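Papain inhibitor (Streptomyces mobaraensis, PDB 5NTB) inhibits the cysteine proteases papain and bromelain and bovine trypsin, and serves as a glutamine and lysine donor substrate for transglutaminase. Local coordinates at residues G21-V35 with T66-C78. Numbering follows the deposited sequence.
Sequences GACGTPIDASSQDLV and TIRVPVRDKCPSC
In this double-psi beta-barrel, the carboxylate of D73 receives the backbone N of A22 at OD1 (2.8 Å), while K74 N reaches the same oxygen from the opposite face of the carboxylate plane, so two N-H groups clamp one acceptor. With D73 CG swung anti to the D73 backbone N (chi1 -153°), the carboxylate is brought to the G21-G24 turn; OD2 of D73 bonds Y15 OH. Earlier in strand 65-75, V35 begins a parallel pairing: V35 N donates to P70 O (3.0 Å), and V35 O takes a nearly straight bond from R72 N (3.1 Å, 174°) plus a weak one from D73 N. Water 1 bridges T25 N and R72 O, and water 2 links T25 OG1 to R72 NH1. The R72 chain bends at chi2 (-119°), folding its guanidinium back over P70, whose CB sits above the centre of one face. Around these bonds the packing is apolar. V35 CG1 meets V71 CG2 and V35 CB meets V69 CG2, both at 3.8 Å; V35 also touches I83 and L85 of strand 82-86, and V69 reaches L85. L34 CB lies against R72 CG, and D33, salt-bridged to K92, sets its CB on V69 CG1. At the turn, where C23 is disulfide-bonded to C53, A22 CB rests 3.6 Å from K74 CB.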
# COMPACT_ATOMS: atom_id res chain seq x y z
N GLY A 21 -6.67 8.52 6.58
CA GLY A 21 -6.78 7.18 6.04
C GLY A 21 -7.57 6.26 6.96
O GLY A 21 -8.06 6.65 8.02
N ALA A 22 -7.72 5.02 6.53
CA ALA A 22 -8.48 4.05 7.31
C ALA A 22 -7.81 3.72 8.63
O ALA A 22 -8.47 3.18 9.53
CB ALA A 22 -8.67 2.76 6.51
N CYS A 23 -6.53 4.05 8.79
CA CYS A 23 -5.90 3.90 10.09
C CYS A 23 -6.24 5.05 11.02
O CYS A 23 -5.91 4.98 12.21
CB CYS A 23 -4.38 3.78 9.93
SG CYS A 23 -3.87 2.20 9.17
N GLY A 24 -6.91 6.08 10.52
CA GLY A 24 -7.28 7.20 11.38
C GLY A 24 -6.21 8.23 11.56
O GLY A 24 -6.28 9.03 12.50
N THR A 25 -5.20 8.24 10.70
CA THR A 25 -4.13 9.21 10.81
C THR A 25 -4.11 10.12 9.58
O THR A 25 -4.61 9.74 8.52
CB THR A 25 -2.77 8.52 10.95
OG1 THR A 25 -2.45 7.83 9.74
CG2 THR A 25 -2.79 7.54 12.11
N PRO A 26 -3.58 11.33 9.71
CA PRO A 26 -3.59 12.26 8.57
C PRO A 26 -2.62 11.82 7.49
O PRO A 26 -1.46 11.50 7.75
CB PRO A 26 -3.16 13.59 9.20
CG PRO A 26 -2.39 13.20 10.41
CD PRO A 26 -3.07 11.97 10.94
N ILE A 27 -3.11 11.81 6.25
CA ILE A 27 -2.31 11.40 5.11
C ILE A 27 -2.43 12.45 4.01
O ILE A 27 -3.45 13.13 3.87
CB ILE A 27 -2.71 10.01 4.57
CG1 ILE A 27 -4.13 10.04 4.01
CG2 ILE A 27 -2.57 8.97 5.66
CD1 ILE A 27 -4.49 8.77 3.21
N ASP A 28 -1.36 12.57 3.23
CA ASP A 28 -1.37 13.34 1.99
C ASP A 28 -0.64 12.47 0.97
O ASP A 28 0.59 12.46 0.94
CB ASP A 28 -0.69 14.69 2.18
CG ASP A 28 -0.61 15.48 0.88
OD1 ASP A 28 -1.05 14.97 -0.17
OD2 ASP A 28 -0.12 16.63 0.93
N ALA A 29 -1.40 11.74 0.16
CA ALA A 29 -0.79 10.78 -0.75
C ALA A 29 -0.04 11.45 -1.90
O ALA A 29 0.72 10.76 -2.59
CB ALA A 29 -1.86 9.84 -1.29
N SER A 30 -0.21 12.75 -2.11
CA SER A 30 0.59 13.44 -3.12
C SER A 30 2.01 13.73 -2.64
O SER A 30 2.89 13.96 -3.48
CB SER A 30 -0.08 14.74 -3.53
OG SER A 30 0.12 15.71 -2.51
N SER A 31 2.24 13.74 -1.33
CA SER A 31 3.54 14.14 -0.81
C SER A 31 4.12 13.19 0.22
O SER A 31 5.18 13.49 0.78
CB SER A 31 3.46 15.54 -0.18
OG SER A 31 2.58 15.55 0.92
N GLN A 32 3.48 12.05 0.51
CA GLN A 32 4.00 11.13 1.51
C GLN A 32 4.05 9.73 0.93
O GLN A 32 3.15 9.33 0.18
CB GLN A 32 3.13 11.11 2.77
CG GLN A 32 3.13 12.42 3.52
CD GLN A 32 2.14 12.41 4.66
OE1 GLN A 32 1.10 11.74 4.60
NE2 GLN A 32 2.47 13.13 5.72
N ASP A 33 5.09 8.98 1.30
CA ASP A 33 5.18 7.57 0.96
C ASP A 33 4.25 6.76 1.87
O ASP A 33 4.40 6.79 3.09
CB ASP A 33 6.61 7.04 1.13
CG ASP A 33 7.55 7.50 0.04
OD1 ASP A 33 7.08 8.01 -0.99
OD2 ASP A 33 8.78 7.32 0.22
N LEU A 34 3.32 6.02 1.27
CA LEU A 34 2.45 5.15 2.04
C LEU A 34 1.76 4.20 1.07
O LEU A 34 1.86 4.35 -0.14
CB LEU A 34 1.42 5.95 2.85
CG LEU A 34 0.56 6.97 2.08
CD1 LEU A 34 -0.66 6.35 1.42
CD2 LEU A 34 0.15 8.08 3.04
N VAL A 35 1.04 3.24 1.63
CA VAL A 35 0.27 2.31 0.81
C VAL A 35 -1.11 2.11 1.42
O VAL A 35 -1.29 2.14 2.64
CB VAL A 35 1.00 0.96 0.66
CG1 VAL A 35 1.10 0.24 1.97
CG2 VAL A 35 0.29 0.07 -0.38
N THR A 66 13.51 -1.43 -5.08
CA THR A 66 12.63 -1.74 -3.96
C THR A 66 12.53 -0.52 -3.06
O THR A 66 13.54 0.11 -2.74
CB THR A 66 13.15 -2.94 -3.18
OG1 THR A 66 13.17 -4.09 -4.05
CG2 THR A 66 12.23 -3.23 -2.00
N ILE A 67 11.30 -0.19 -2.66
CA ILE A 67 11.03 0.85 -1.67
C ILE A 67 10.25 0.23 -0.52
O ILE A 67 9.65 -0.84 -0.64
CB ILE A 67 10.25 2.04 -2.25
CG1 ILE A 67 8.89 1.60 -2.78
CG2 ILE A 67 11.05 2.76 -3.35
CD1 ILE A 67 8.02 2.77 -3.23
N ARG A 68 10.25 0.93 0.61
CA ARG A 68 9.57 0.48 1.82
C ARG A 68 8.69 1.61 2.32
O ARG A 68 9.18 2.70 2.60
CB ARG A 68 10.60 0.07 2.89
CG ARG A 68 10.01 -0.49 4.16
CD ARG A 68 11.12 -0.67 5.20
NE ARG A 68 10.61 -1.04 6.51
CZ ARG A 68 10.76 -2.23 7.07
NH1 ARG A 68 10.26 -2.46 8.28
NH2 ARG A 68 11.42 -3.19 6.43
N VAL A 69 7.38 1.35 2.41
CA VAL A 69 6.44 2.41 2.78
C VAL A 69 5.47 1.89 3.83
O VAL A 69 5.12 0.70 3.85
CB VAL A 69 5.66 2.96 1.56
CG1 VAL A 69 6.62 3.40 0.43
CG2 VAL A 69 4.67 1.93 1.02
N PRO A 70 5.00 2.77 4.71
CA PRO A 70 4.06 2.35 5.75
C PRO A 70 2.65 2.10 5.23
O PRO A 70 2.15 2.80 4.35
CB PRO A 70 4.06 3.53 6.73
CG PRO A 70 4.40 4.70 5.85
CD PRO A 70 5.40 4.18 4.86
N VAL A 71 1.99 1.11 5.83
CA VAL A 71 0.56 0.92 5.63
C VAL A 71 -0.18 2.01 6.39
O VAL A 71 -0.06 2.12 7.61
CB VAL A 71 0.11 -0.46 6.11
CG1 VAL A 71 -1.41 -0.59 6.01
CG2 VAL A 71 0.83 -1.57 5.35
N ARG A 72 -0.97 2.80 5.68
CA ARG A 72 -1.73 3.88 6.30
C ARG A 72 -3.19 3.90 5.90
O ARG A 72 -3.94 4.74 6.41
CB ARG A 72 -1.11 5.24 5.95
CG ARG A 72 0.33 5.37 6.38
CD ARG A 72 0.50 6.48 7.38
NE ARG A 72 1.89 6.71 7.76
CZ ARG A 72 2.46 6.22 8.85
NH1 ARG A 72 1.77 5.44 9.68
NH2 ARG A 72 3.73 6.51 9.13
N ASP A 73 -3.63 3.03 5.01
CA ASP A 73 -4.96 3.19 4.45
C ASP A 73 -5.42 1.84 3.91
O ASP A 73 -4.65 0.89 3.80
CB ASP A 73 -4.94 4.25 3.35
CG ASP A 73 -6.28 4.96 3.15
OD1 ASP A 73 -7.30 4.59 3.75
OD2 ASP A 73 -6.29 5.90 2.32
N LYS A 74 -6.71 1.79 3.59
CA LYS A 74 -7.39 0.62 3.06
C LYS A 74 -7.86 0.93 1.65
O LYS A 74 -8.33 2.04 1.38
CB LYS A 74 -8.59 0.27 3.94
CG LYS A 74 -9.45 -0.92 3.50
CD LYS A 74 -10.39 -1.24 4.65
CE LYS A 74 -11.56 -2.09 4.26
NZ LYS A 74 -12.46 -2.16 5.45
N CYS A 75 -7.73 -0.05 0.75
CA CYS A 75 -8.23 0.07 -0.62
C CYS A 75 -9.43 -0.86 -0.75
O CYS A 75 -9.26 -2.08 -0.94
CB CYS A 75 -7.13 -0.31 -1.62
SG CYS A 75 -7.67 -0.22 -3.33
N PRO A 76 -10.66 -0.35 -0.64
CA PRO A 76 -11.83 -1.25 -0.70
C PRO A 76 -12.03 -1.90 -2.05
O PRO A 76 -12.61 -3.00 -2.11
CB PRO A 76 -13.01 -0.32 -0.35
CG PRO A 76 -12.39 0.85 0.32
CD PRO A 76 -11.05 1.03 -0.30
N SER A 77 -11.58 -1.28 -3.13
CA SER A 77 -11.83 -1.82 -4.47
C SER A 77 -10.69 -2.68 -4.99
O SER A 77 -10.79 -3.22 -6.10
CB SER A 77 -12.10 -0.68 -5.45
OG SER A 77 -10.98 0.19 -5.50
N CYS A 78 -9.62 -2.82 -4.23
CA CYS A 78 -8.46 -3.57 -4.69
C CYS A 78 -8.64 -5.05 -4.43
O CYS A 78 -9.07 -5.45 -3.35
CB CYS A 78 -7.19 -3.12 -3.97
SG CYS A 78 -6.50 -1.52 -4.41
O HOH W 1 -4.51 6.75 8.05
O HOH W 2 -1.28 5.29 9.66
O HOH W 3 9.22 5.39 3.06